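Local structure of carboxypeptidase A inhibitor (3FJU) at residues B[24-27]-B[28-32]; B[15-18]-B[19-22]. The protein inhibits carboxypeptidase A, a zinc-dependent protease, as a small secreted, disulfide-rich protein of the I44 inhibitor family from the roundworm Ascaris suum. All coordinates share one frame; numbering follows the deposited sequence.

Contact 1. Residues B[24-27]-B[28-32]; sequences STIV and EIQRC
Thr-25 caps the start of the helix that runs through 26-36: its OG1 accepts from the backbone N of Glu-28 at 3.0 Å, with an N-H...O angle of 158°. The hydroxyl reaches that amide because chi1 of 63° sets OG1 between the backbone N and the carbonyl carbon. The same oxygen lies 3.3 Å from Glu-28 CB, and the two side chains run alongside each other. One residue back, Ser-24 OG rests against Glu-28 CB at 3.4 Å, while its CB meets Ile-29 CG1. Behind the cap the helical bonds begin: Ile-29 N to Thr-25 O at 2.9 Å, then Gln-30 N to Ile-26 O at 2.8 Å, almost straight at 174°. Gln-30 extends back across Ile-26, OE1 3.5 Å from Ile-26 CG2. Arg-31, one turn beyond Glu-28, grips its carboxylate side-on, NH2 to OE1 at 2.8 Å and NE to OE2 at 2.9 Å. Both oxygens lie close to the guanidinium plane and are met on their syn sides, though the nitrogens stand somewhat out of the carboxylate plane; these two bonds restrain rotation of the arginine head. Arg-31 NH2 also donates to Lys-58 O, and its side chain lies near a bound zinc ion, probably the one held by Glu-35 and His-36. Cys-32 ties the helix to Cys-60 by a disulfide. The arrangement is an N-capped helix start followed by an i to i+3 Glu-Arg salt bridge.

Contact 2. Residues B[15-18]-B[19-22]; sequences KCVQ and KNKI
Cys-16 brings its CA to 3.7 Å from the carbonyl oxygen of Ile-22, across the turn, and its SG is fixed in the disulfide to Cys-4. Val-17 carries the backbone pairing. Its N donates to Ile-22 O at 2.8 Å with an N-H...O angle of 166°, whereas the bond from Lys-21 N to Val-17 O is weak, bent to 127°. Lys-21 and Ile-22 thus both face Val-17, a G1 beta bulge, with Lys-21 in a left-handed backbone conformation. On the side-chain side, Val-17 CG1 meets Asn-20 OD1 at 3.2 Å. That oxygen is buried without a polar partner, although Asn-20 ND2 donates to the carbonyls of Asp-46 and Pro-40. Gln-18 ends the segment by offering two oxygens to one ammonium: Lys-21 NZ lies 2.6 Å from Gln-18 O, in its carbonyl plane on a lone pair, and 2.8 Å from Gln-18 OE1, tilted 29° from that amide plane. Bends at chi2 and chi4 fold the lysine back to both acceptors, while Gln-18 NE2 bonds to Leu-5 O. Within these two segments the charged amine is held by two neutral carbonyls, which it would probably polarise, and its two bonds tie Gln-18 to Lys-21 across the bulged turn.

Contact 2 comes first along the chain and is partly buried, forming the turn between strands 15-17 and 22-24; contact 1 follows at the surface, carrying the chain out of the second strand into helix 26-36. The two touch directly. Ser-24 O lies 2.8 Å from Lys-15 N, probably a hydrogen bond that continues the strand pairing, and Ile-29 CG1 packs 3.8 Å from Val-17 CG2, bringing the helix against the hairpin. The more exposed helix pairs opposite charges, whereas the partly buried turn relies on backbone and amide carbonyls. Each also holds one half-cystine, Cys-32 or Cys-16, bonded elsewhere in the chain.

Contact 1. Residues B[24-27]-B[28-32]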
loop_
_atom_site.group_PDB
_atom_site.type_symbol
_atom_site.label_atom_id
_atom_site.label_comp_id
_atom_site.label_asym_id
_atom_site.label_seq_id
_atom_site.Cartn_x
_atom_site.Cartn_y
_atom_site.Cartn_z
ATOM N N SER B 24 -10.085 -14.492 -27.104
ATOM C CA SER B 24 -9.605 -13.119 -26.972
ATOM C C SER B 24 -8.795 -12.750 -28.212
ATOM O O SER B 24 -8.213 -13.621 -28.871
ATOM C CB SER B 24 -8.719 -12.979 -25.728
ATOM O OG SER B 24 -8.079 -11.722 -25.714
ATOM N N THR B 25 -8.755 -11.456 -28.520
ATOM C CA THR B 25 -7.903 -10.981 -29.600
ATOM C C THR B 25 -6.443 -11.136 -29.202
ATOM O O THR B 25 -6.084 -11.143 -27.999
ATOM C CB THR B 25 -8.173 -9.499 -29.956
ATOM O OG1 THR B 25 -7.861 -8.662 -28.833
ATOM C CG2 THR B 25 -9.616 -9.305 -30.348
ATOM N N ILE B 26 -5.596 -11.291 -30.204
ATOM C CA ILE B 26 -4.170 -11.299 -29.953
ATOM C C ILE B 26 -3.726 -10.001 -29.264
ATOM O O ILE B 26 -2.878 -10.034 -28.353
ATOM C CB ILE B 26 -3.366 -11.584 -31.231
ATOM C CG1 ILE B 26 -3.578 -13.033 -31.658
ATOM C CG2 ILE B 26 -1.879 -11.315 -31.009
ATOM C CD1 ILE B 26 -3.237 -13.293 -33.153
ATOM N N VAL B 27 -4.293 -8.872 -29.686
ATOM C CA VAL B 27 -3.926 -7.574 -29.108
ATOM C C VAL B 27 -4.196 -7.575 -27.606
ATOM O O VAL B 27 -3.333 -7.159 -26.826
ATOM C CB VAL B 27 -4.603 -6.390 -29.814
ATOM C CG1 VAL B 27 -4.454 -5.114 -28.984
ATOM C CG2 VAL B 27 -3.974 -6.192 -31.188
ATOM N N GLU B 28 -5.368 -8.069 -27.206
ATOM C CA GLU B 28 -5.703 -8.147 -25.791
ATOM C C GLU B 28 -4.870 -9.166 -25.029
ATOM O O GLU B 28 -4.479 -8.922 -23.893
ATOM C CB GLU B 28 -7.191 -8.395 -25.604
ATOM C CG GLU B 28 -8.000 -7.131 -25.862
ATOM C CD GLU B 28 -7.713 -6.049 -24.848
ATOM O OE1 GLU B 28 -8.241 -6.145 -23.727
ATOM O OE2 GLU B 28 -6.953 -5.096 -25.158
ATOM N N ILE B 29 -4.578 -10.295 -25.657
ATOM C CA ILE B 29 -3.672 -11.269 -25.034
ATOM C C ILE B 29 -2.293 -10.617 -24.790
ATOM O O ILE B 29 -1.744 -10.690 -23.676
ATOM C CB ILE B 29 -3.564 -12.536 -25.895
ATOM C CG1 ILE B 29 -4.893 -13.315 -25.864
ATOM C CG2 ILE B 29 -2.377 -13.393 -25.461
ATOM C CD1 ILE B 29 -5.001 -14.388 -26.907
ATOM N N GLN B 30 -1.746 -9.975 -25.826
ATOM C CA GLN B 30 -0.482 -9.250 -25.715
ATOM C C GLN B 30 -0.503 -8.169 -24.634
ATOM O O GLN B 30 0.452 -8.070 -23.842
ATOM C CB GLN B 30 -0.103 -8.631 -27.057
ATOM C CG GLN B 30 0.446 -9.636 -28.045
ATOM C CD GLN B 30 0.537 -9.113 -29.501
ATOM O OE1 GLN B 30 1.158 -9.761 -30.352
ATOM N NE2 GLN B 30 -0.082 -7.953 -29.790
ATOM N N ARG B 31 -1.572 -7.366 -24.597
ATOM C CA ARG B 31 -1.654 -6.261 -23.629
ATOM C C ARG B 31 -1.689 -6.785 -22.197
ATOM O O ARG B 31 -0.982 -6.265 -21.328
ATOM C CB ARG B 31 -2.867 -5.363 -23.900
ATOM C CG ARG B 31 -2.994 -4.170 -22.977
ATOM C CD ARG B 31 -4.246 -3.362 -23.233
ATOM N NE ARG B 31 -5.463 -4.101 -22.887
ATOM C CZ ARG B 31 -5.969 -4.228 -21.659
ATOM N NH1 ARG B 31 -5.369 -3.684 -20.602
ATOM N NH2 ARG B 31 -7.075 -4.926 -21.487
ATOM N N CYS B 32 -2.518 -7.795 -21.937
ATOM C CA CYS B 32 -2.637 -8.275 -20.559
ATOM C C CYS B 32 -1.322 -8.882 -20.069
ATOM O O CYS B 32 -0.963 -8.712 -18.910
ATOM C CB CYS B 32 -3.799 -9.245 -20.394
ATOM S SG CYS B 32 -5.412 -8.452 -20.606
#

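Contact 2. Residues B[15-18]-B[19-22]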
loop_
_atom_site.group_PDB
_atom_site.type_symbol
_atom_site.label_atom_id
_atom_site.label_comp_id
_atom_site.label_asym_id
_atom_site.label_seq_id
_atom_site.Cartn_x
_atom_site.Cartn_y
_atom_site.Cartn_z
ATOM N N LYS B 15 -7.997 -15.902 -30.499
ATOM C CA LYS B 15 -7.347 -17.128 -30.035
ATOM C C LYS B 15 -7.948 -17.598 -28.712
ATOM O O LYS B 15 -8.496 -16.795 -27.948
ATOM C CB LYS B 15 -5.832 -16.939 -29.922
ATOM C CG LYS B 15 -5.143 -16.386 -31.173
ATOM C CD LYS B 15 -5.398 -17.222 -32.441
ATOM C CE LYS B 15 -4.583 -16.682 -33.628
ATOM N NZ LYS B 15 -4.700 -17.540 -34.869
ATOM N N CYS B 16 -7.841 -18.903 -28.459
ATOM C CA CYS B 16 -8.275 -19.493 -27.199
ATOM C C CYS B 16 -7.207 -19.327 -26.116
ATOM O O CYS B 16 -6.081 -19.835 -26.241
ATOM C CB CYS B 16 -8.615 -20.970 -27.371
ATOM S SG CYS B 16 -9.542 -21.605 -25.953
ATOM N N VAL B 17 -7.561 -18.593 -25.067
ATOM C CA VAL B 17 -6.681 -18.454 -23.912
ATOM C C VAL B 17 -6.787 -19.743 -23.089
ATOM O O VAL B 17 -7.845 -20.053 -22.528
ATOM C CB VAL B 17 -7.036 -17.203 -23.073
ATOM C CG1 VAL B 17 -6.076 -17.067 -21.880
ATOM C CG2 VAL B 17 -6.954 -15.938 -23.951
ATOM N N GLN B 18 -5.693 -20.493 -22.998
ATOM C CA GLN B 18 -5.789 -21.814 -22.378
ATOM C C GLN B 18 -5.996 -21.802 -20.871
ATOM O O GLN B 18 -6.653 -22.698 -20.336
ATOM C CB GLN B 18 -4.616 -22.708 -22.772
ATOM C CG GLN B 18 -4.697 -23.212 -24.228
ATOM C CD GLN B 18 -5.900 -24.107 -24.510
ATOM O OE1 GLN B 18 -6.357 -24.862 -23.649
ATOM N NE2 GLN B 18 -6.426 -24.010 -25.723
ATOM N N LYS B 19 -5.478 -20.780 -20.195
ATOM C CA LYS B 19 -5.598 -20.726 -18.746
ATOM C C LYS B 19 -7.067 -20.651 -18.295
ATOM O O LYS B 19 -7.483 -21.375 -17.371
ATOM C CB LYS B 19 -4.769 -19.573 -18.174
ATOM C CG LYS B 19 -4.216 -19.849 -16.805
ATOM C CD LYS B 19 -3.255 -18.773 -16.320
ATOM C CE LYS B 19 -1.823 -19.003 -16.764
ATOM N NZ LYS B 19 -0.862 -18.230 -15.914
ATOM N N ASN B 20 -7.860 -19.816 -18.969
ATOM C CA ASN B 20 -9.272 -19.635 -18.604
ATOM C C ASN B 20 -10.306 -20.059 -19.660
ATOM O O ASN B 20 -11.495 -19.889 -19.459
ATOM C CB ASN B 20 -9.542 -18.211 -18.071
ATOM C CG ASN B 20 -9.274 -17.118 -19.113
ATOM O OD1 ASN B 20 -8.758 -17.388 -20.202
ATOM N ND2 ASN B 20 -9.604 -15.875 -18.766
ATOM N N LYS B 21 -9.830 -20.587 -20.786
ATOM C CA LYS B 21 -10.691 -21.153 -21.849
ATOM C C LYS B 21 -11.701 -20.146 -22.399
ATOM O O LYS B 21 -12.904 -20.414 -22.510
ATOM C CB LYS B 21 -11.386 -22.444 -21.374
ATOM C CG LYS B 21 -10.405 -23.527 -20.964
ATOM C CD LYS B 21 -9.566 -23.999 -22.130
ATOM C CE LYS B 21 -8.831 -25.281 -21.775
ATOM N NZ LYS B 21 -7.526 -25.038 -21.105
ATOM N N ILE B 22 -11.200 -18.961 -22.709
ATOM C CA ILE B 22 -12.018 -17.963 -23.378
ATOM C C ILE B 22 -11.290 -17.439 -24.604
ATOM O O ILE B 22 -10.052 -17.455 -24.688
ATOM C CB ILE B 22 -12.431 -16.764 -22.469
ATOM C CG1 ILE B 22 -11.236 -15.835 -22.191
ATOM C CG2 ILE B 22 -13.085 -17.261 -21.170
ATOM C CD1 ILE B 22 -11.625 -14.417 -21.730
#